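Long-range contacts in toll-like receptor 13 (Mus musculus, PDB 4Z0C), which recognises and binds bacterial 23S rRNA and signals through MYD88 and TRAF6 to NF-kappa-B activation, cytokine secretion and inflammation: residues E46-P51 and S70-D75; K94-N99 and H115-H120. One frame throughout, in Å; residues are numbered along the deposited sequence.

Contact 1: residues E46-P51 and S70-D75; sequences EIQVLP and SIWKID. With NAG (2-acetamido-2-deoxy-beta-D-glucopyranose), chain L.
Residues 46-51 and 70-75 run almost exactly parallel, and short strands at 49-50 and 73-74 pair by backbone bonds; the straightest, Leu50 N to Lys73 O (2.8 Å, 166°), lies nearly along the C=O axis. On the buried side Ile47 and Ile71 adopt the same conformation, CG1 anti to the carbonyl carbon, and so lie alongside each other. Leu50 crosses Ile71 obliquely, its CD1 meeting Ile71 CD1 at 3.6 Å, while Leu50 CB and CD2 rest on Ile74 CG2, each 3.9 Å away. Leu26 and Phe79 add to this apolar layer.

The outer side is built differently. Trp72 takes the crowded position between backbone N and carbonyl carbon (chi1 65°), which brings one ring face over Lys73 CB, 3.6 Å from the ring plane and over its centre. Lys73 runs extended until it bends at chi4 (-74°), delivering NZ to the syn lone pair of Asp75 OD1 at 2.9 Å as a salt bridge. The N-acetylglucosamine carried by Asn99 donates from O3 to Trp72 O and accepts at O7 from Ile74 N (2.7 Å). Such side-by-side packing of equivalent positions in LRR 1 and LRR 2 is characteristic of the leucine-rich repeat solenoid.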
loop_
_atom_site.group_PDB
_atom_site.type_symbol
_atom_site.label_atom_id
_atom_site.label_comp_id
_atom_site.label_asym_id
_atom_site.label_seq_id
_atom_site.Cartn_x
_atom_site.Cartn_y
_atom_site.Cartn_z
ATOM N N GLU A 46 4.411 30.347 18.120
ATOM C CA GLU A 46 3.699 31.607 17.885
ATOM C C GLU A 46 4.340 32.772 18.655
ATOM O O GLU A 46 3.652 33.703 19.085
ATOM C CB GLU A 46 2.218 31.470 18.268
ATOM C CG GLU A 46 1.637 30.069 18.046
ATOM C CD GLU A 46 0.239 29.895 18.633
ATOM O OE1 GLU A 46 -0.420 30.920 18.919
ATOM O OE2 GLU A 46 -0.193 28.732 18.828
ATOM N N ILE A 47 5.661 32.710 18.812
ATOM C CA ILE A 47 6.440 33.776 19.439
ATOM C C ILE A 47 6.339 35.090 18.655
ATOM O O ILE A 47 6.497 35.105 17.439
ATOM C CB ILE A 47 7.927 33.369 19.545
ATOM C CG1 ILE A 47 8.064 32.097 20.393
ATOM C CG2 ILE A 47 8.763 34.517 20.100
ATOM C CD1 ILE A 47 9.362 31.346 20.181
ATOM N N GLN A 48 6.070 36.186 19.360
ATOM C CA GLN A 48 5.817 37.468 18.712
ATOM C C GLN A 48 6.877 38.522 19.043
ATOM O O GLN A 48 7.273 39.294 18.176
ATOM C CB GLN A 48 4.426 38.004 19.067
ATOM C CG GLN A 48 3.297 37.347 18.296
ATOM C CD GLN A 48 2.002 38.146 18.316
ATOM O OE1 GLN A 48 1.771 38.954 19.200
ATOM N NE2 GLN A 48 1.141 37.895 17.343
ATOM N N VAL A 49 7.359 38.555 20.281
ATOM C CA VAL A 49 8.377 39.543 20.625
ATOM C C VAL A 49 9.593 38.907 21.278
ATOM O O VAL A 49 9.489 37.893 21.970
ATOM C CB VAL A 49 7.839 40.693 21.530
ATOM C CG1 VAL A 49 6.526 41.250 20.992
ATOM C CG2 VAL A 49 7.670 40.229 22.954
ATOM N N LEU A 50 10.752 39.502 21.020
ATOM C CA LEU A 50 11.990 39.083 21.654
ATOM C C LEU A 50 12.455 40.210 22.567
ATOM O O LEU A 50 13.058 41.184 22.099
ATOM C CB LEU A 50 13.069 38.786 20.607
ATOM C CG LEU A 50 13.310 37.326 20.210
ATOM C CD1 LEU A 50 12.060 36.730 19.614
ATOM C CD2 LEU A 50 14.495 37.171 19.272
ATOM N N PRO A 51 12.161 40.084 23.874
ATOM C CA PRO A 51 12.517 41.051 24.924
ATOM C C PRO A 51 14.028 41.210 25.084
ATOM O O PRO A 51 14.782 40.367 24.587
ATOM C CB PRO A 51 11.893 40.448 26.192
ATOM C CG PRO A 51 11.635 38.985 25.863
ATOM C CD PRO A 51 11.349 38.966 24.397
ATOM N N SER A 70 6.020 34.226 14.774
ATOM C CA SER A 70 5.343 35.457 14.351
ATOM C C SER A 70 6.099 36.678 14.831
ATOM O O SER A 70 5.517 37.731 15.089
ATOM C CB SER A 70 3.896 35.499 14.837
ATOM O OG SER A 70 3.171 34.365 14.381
ATOM N N ILE A 71 7.412 36.520 14.946
ATOM C CA ILE A 71 8.278 37.569 15.453
ATOM C C ILE A 71 8.282 38.806 14.573
ATOM O O ILE A 71 8.662 38.755 13.398
ATOM C CB ILE A 71 9.708 37.058 15.598
ATOM C CG1 ILE A 71 9.749 35.945 16.655
ATOM C CG2 ILE A 71 10.632 38.215 15.950
ATOM C CD1 ILE A 71 10.997 35.074 16.609
ATOM N N TRP A 72 7.860 39.924 15.146
ATOM C CA TRP A 72 7.846 41.183 14.414
ATOM C C TRP A 72 8.597 42.255 15.189
ATOM O O TRP A 72 8.776 43.378 14.709
ATOM C CB TRP A 72 6.409 41.632 14.160
ATOM C CG TRP A 72 5.677 41.966 15.410
ATOM C CD1 TRP A 72 4.975 41.112 16.192
ATOM C CD2 TRP A 72 5.562 43.258 16.019
ATOM N NE1 TRP A 72 4.430 41.785 17.257
ATOM C CE2 TRP A 72 4.776 43.106 17.172
ATOM C CE3 TRP A 72 6.049 44.529 15.699
ATOM C CZ2 TRP A 72 4.465 44.171 18.008
ATOM C CZ3 TRP A 72 5.741 45.587 16.536
ATOM C CH2 TRP A 72 4.957 45.402 17.674
ATOM N N LYS A 73 9.039 41.904 16.391
ATOM C CA LYS A 73 9.645 42.886 17.286
ATOM C C LYS A 73 10.774 42.261 18.085
ATOM O O LYS A 73 10.547 41.404 18.928
ATOM C CB LYS A 73 8.583 43.461 18.219
ATOM C CG LYS A 73 9.069 44.523 19.189
ATOM C CD LYS A 73 7.859 45.171 19.849
ATOM C CE LYS A 73 8.242 46.131 20.950
ATOM N NZ LYS A 73 8.702 45.391 22.156
ATOM N N ILE A 74 11.997 42.694 17.799
ATOM C CA ILE A 74 13.176 42.195 18.488
ATOM C C ILE A 74 13.816 43.384 19.186
ATOM O O ILE A 74 14.431 44.240 18.525
ATOM C CB ILE A 74 14.197 41.590 17.497
ATOM C CG1 ILE A 74 13.494 40.655 16.504
ATOM C CG2 ILE A 74 15.338 40.881 18.253
ATOM C CD1 ILE A 74 14.423 39.695 15.775
ATOM N N ASP A 75 13.673 43.439 20.513
ATOM C CA ASP A 75 14.163 44.577 21.267
ATOM C C ASP A 75 15.680 44.645 21.245
ATOM O O ASP A 75 16.356 43.618 21.203
ATOM C CB ASP A 75 13.712 44.509 22.726
ATOM C CG ASP A 75 12.213 44.610 22.885
ATOM O OD1 ASP A 75 11.558 45.253 22.037
ATOM O OD2 ASP A 75 11.697 44.065 23.894
HETATM C C1 NAG L . 12.076 48.151 14.478
HETATM C C2 NAG L . 11.133 46.976 14.770
HETATM C C3 NAG L . 9.698 47.226 14.312
HETATM C C4 NAG L . 9.211 48.632 14.653
HETATM C C5 NAG L . 10.272 49.681 14.325
HETATM C C6 NAG L . 9.854 51.084 14.774
HETATM C C7 NAG L . 11.967 44.692 14.854
HETATM C C8 NAG L . 11.908 43.374 14.139
HETATM N N2 NAG L . 11.625 45.763 14.148
HETATM O O3 NAG L . 8.860 46.277 14.933
HETATM O O4 NAG L . 8.044 48.896 13.903
HETATM O O5 NAG L . 11.499 49.350 14.942
HETATM O O6 NAG L . 10.029 51.240 16.167
HETATM O O7 NAG L . 12.320 44.735 16.029
#

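Contact 2: residues K94-N99 and H115-H120; sequences KIQSVN and HNQITH. With NAG (2-acetamido-2-deoxy-beta-D-glucopyranose), chain L.
The backbones of 94-99 and 115-120 advance in roughly the same direction, 29° apart, joined by bonds from Gln117 N to Ile95 O, Thr119 N to Gln96 O and Val98 N to His120 O, of which the last lies in the carbonyl plane.

Asn116 supplies the clearest side-chain hydrogen bond across the contact. Its CG is anti to the carbonyl carbon, so the amide reaches across to Ile95, where OD1 accepts from Ile95 N at 3.2 Å; the N-H points straight (165°), but the donor sits above the carbonyl plane. ND2 of the same amide donates to Leu113 O and Leu90 O. Gln117 bends at chi2 (85°) and folds its amide against Lys94, with OE1 3.3 Å from Lys94 CA, while NE2 bonds to Asn93 O. Deeper in, Ile95 and Ile118 lie side by side, CG2 of the first against CG1 of the second at 3.9 Å, and Val98 CG2 closes over Ile118 CD1 at 3.8 Å. On the outer side Asn99 ND2 is covalently joined to C1 of an N-acetylglucosamine (1.4 Å), whose N2 donates to Ser97 O and whose methyl C8 touches Ile95 CG2. Thr119 OG1 and His120 ND1 share a hydrogen bond of 3.1 Å, in which either could be the donor.

The chemistry implies that a buried asparagine, gripped through both ends of its amide, probably ties its own turn, through Leu113 O, to the preceding repeat, through Ile95 N and Leu90 O, as in the asparagine position of leucine-rich repeats, while the sugar is held down by backbone as well as by its covalent link.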
loop_
_atom_site.group_PDB
_atom_site.type_symbol
_atom_site.label_atom_id
_atom_site.label_comp_id
_atom_site.label_asym_id
_atom_site.label_seq_id
_atom_site.Cartn_x
_atom_site.Cartn_y
_atom_site.Cartn_z
ATOM N N LYS A 94 7.533 37.708 11.056
ATOM C CA LYS A 94 6.769 38.881 10.651
ATOM C C LYS A 94 7.607 40.164 10.704
ATOM O O LYS A 94 7.096 41.243 11.004
ATOM C CB LYS A 94 5.509 39.008 11.515
ATOM C CG LYS A 94 4.536 37.854 11.329
ATOM C CD LYS A 94 3.766 38.034 10.035
ATOM C CE LYS A 94 3.449 36.701 9.349
ATOM N NZ LYS A 94 2.312 35.968 9.972
ATOM N N ILE A 95 8.896 40.037 10.401
ATOM C CA ILE A 95 9.828 41.163 10.502
ATOM C C ILE A 95 9.727 42.109 9.308
ATOM O O ILE A 95 9.954 41.693 8.172
ATOM C CB ILE A 95 11.286 40.665 10.646
ATOM C CG1 ILE A 95 11.406 39.714 11.846
ATOM C CG2 ILE A 95 12.260 41.843 10.767
ATOM C CD1 ILE A 95 12.755 39.024 11.953
ATOM N N GLN A 96 9.398 43.376 9.559
ATOM C CA GLN A 96 9.258 44.361 8.468
ATOM C C GLN A 96 10.425 45.323 8.329
ATOM O O GLN A 96 10.697 45.822 7.246
ATOM C CB GLN A 96 7.965 45.168 8.600
ATOM C CG GLN A 96 6.697 44.347 8.448
ATOM C CD GLN A 96 5.453 45.164 8.711
ATOM O OE1 GLN A 96 5.203 46.172 8.041
ATOM N NE2 GLN A 96 4.643 44.718 9.663
ATOM N N SER A 97 11.102 45.606 9.429
ATOM C CA SER A 97 12.300 46.427 9.371
ATOM C C SER A 97 13.263 45.861 10.385
ATOM O O SER A 97 12.842 45.275 11.377
ATOM C CB SER A 97 11.981 47.892 9.666
ATOM O OG SER A 97 11.129 48.017 10.790
ATOM N N VAL A 98 14.554 46.024 10.134
ATOM C CA VAL A 98 15.555 45.484 11.041
ATOM C C VAL A 98 16.275 46.602 11.798
ATOM O O VAL A 98 16.889 47.486 11.209
ATOM C CB VAL A 98 16.553 44.589 10.289
ATOM C CG1 VAL A 98 17.526 43.961 11.251
ATOM C CG2 VAL A 98 15.799 43.498 9.540
ATOM N N ASN A 99 16.174 46.551 13.119
ATOM C CA ASN A 99 16.739 47.573 13.975
ATOM C C ASN A 99 18.049 47.091 14.587
ATOM O O ASN A 99 18.566 46.043 14.209
ATOM C CB ASN A 99 15.733 47.934 15.060
ATOM C CG ASN A 99 14.372 48.294 14.487
ATOM O OD1 ASN A 99 14.278 48.904 13.420
ATOM N ND2 ASN A 99 13.309 47.885 15.181
ATOM N N HIS A 115 12.334 34.986 4.034
ATOM C CA HIS A 115 10.898 34.777 4.219
ATOM C C HIS A 115 10.317 35.636 5.345
ATOM O O HIS A 115 9.701 35.143 6.291
ATOM C CB HIS A 115 10.611 33.289 4.431
ATOM C CG HIS A 115 9.167 32.917 4.293
ATOM N ND1 HIS A 115 8.158 33.852 4.175
ATOM C CD2 HIS A 115 8.564 31.707 4.230
ATOM C CE1 HIS A 115 6.994 33.232 4.077
ATOM N NE2 HIS A 115 7.216 31.933 4.102
ATOM N N ASN A 116 10.539 36.933 5.233
ATOM C CA ASN A 116 9.912 37.893 6.127
ATOM C C ASN A 116 9.309 38.984 5.246
ATOM O O ASN A 116 9.077 38.742 4.069
ATOM C CB ASN A 116 10.943 38.458 7.107
ATOM C CG ASN A 116 11.197 37.540 8.295
ATOM O OD1 ASN A 116 10.406 37.515 9.237
ATOM N ND2 ASN A 116 12.304 36.796 8.267
ATOM N N GLN A 117 9.082 40.179 5.787
ATOM C CA GLN A 117 8.555 41.281 4.980
ATOM C C GLN A 117 9.427 42.535 5.136
ATOM O O GLN A 117 8.923 43.656 5.153
ATOM C CB GLN A 117 7.106 41.609 5.348
ATOM C CG GLN A 117 6.155 40.419 5.384
ATOM C CD GLN A 117 6.200 39.711 6.718
ATOM O OE1 GLN A 117 6.194 40.365 7.776
ATOM N NE2 GLN A 117 6.229 38.374 6.689
ATOM N N ILE A 118 10.734 42.326 5.246
ATOM C CA ILE A 118 11.697 43.407 5.444
ATOM C C ILE A 118 11.725 44.409 4.289
ATOM O O ILE A 118 11.749 44.010 3.125
ATOM C CB ILE A 118 13.118 42.836 5.656
ATOM C CG1 ILE A 118 13.150 41.988 6.930
ATOM C CG2 ILE A 118 14.159 43.959 5.716
ATOM C CD1 ILE A 118 14.325 41.034 7.013
ATOM N N THR A 119 11.698 45.704 4.621
ATOM C CA THR A 119 11.877 46.767 3.624
ATOM C C THR A 119 13.169 47.536 3.866
ATOM O O THR A 119 13.815 47.977 2.916
ATOM C CB THR A 119 10.717 47.780 3.620
ATOM O OG1 THR A 119 10.539 48.307 4.935
ATOM C CG2 THR A 119 9.420 47.130 3.165
ATOM N N HIS A 120 13.553 47.687 5.134
ATOM C CA HIS A 120 14.740 48.475 5.492
ATOM C C HIS A 120 15.562 47.868 6.616
ATOM O O HIS A 120 15.040 47.189 7.504
ATOM C CB HIS A 120 14.352 49.900 5.892
ATOM C CG HIS A 120 13.763 50.706 4.778
ATOM N ND1 HIS A 120 12.408 50.768 4.535
ATOM C CD2 HIS A 120 14.347 51.495 3.843
ATOM C CE1 HIS A 120 12.182 51.553 3.498
ATOM N NE2 HIS A 120 13.344 52.009 3.060
HETATM C C1 NAG L . 12.076 48.151 14.478
HETATM C C2 NAG L . 11.133 46.976 14.770
HETATM C C3 NAG L . 9.698 47.226 14.312
HETATM C C4 NAG L . 9.211 48.632 14.653
HETATM C C5 NAG L . 10.272 49.681 14.325
HETATM C C6 NAG L . 9.854 51.084 14.774
HETATM C C7 NAG L . 11.967 44.692 14.854
HETATM C C8 NAG L . 11.908 43.374 14.139
HETATM N N2 NAG L . 11.625 45.763 14.148
HETATM O O3 NAG L . 8.860 46.277 14.933
HETATM O O4 NAG L . 8.044 48.896 13.903
HETATM O O5 NAG L . 11.499 49.350 14.942
HETATM O O6 NAG L . 10.029 51.240 16.167
HETATM O O7 NAG L . 12.320 44.735 16.029
#

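Overall arrangement
The two contacts follow one another along the chain, their centres 12 Å apart, and together trace four successive repeats, LRR 1 to LRR 4, of the receptor's leucine-rich-repeat ectodomain, the part this chain represents. They touch directly: Ile71 O and Lys94 N are 2.8 Å apart, a probable hydrogen bond, and Trp72 CB packs on Lys94 O. One sugar spans both, attached in contact 2 and hydrogen-bonded to backbone atoms of contact 1, so the glycan ties LRR 3 back to LRR 2. The bound RNA is about 9 Å from contact 1 but about 3 Å from contact 2 (nearest atoms); there His115, which takes no part in the packing between the segments, weakly hydrogen-bonds a cytosine base.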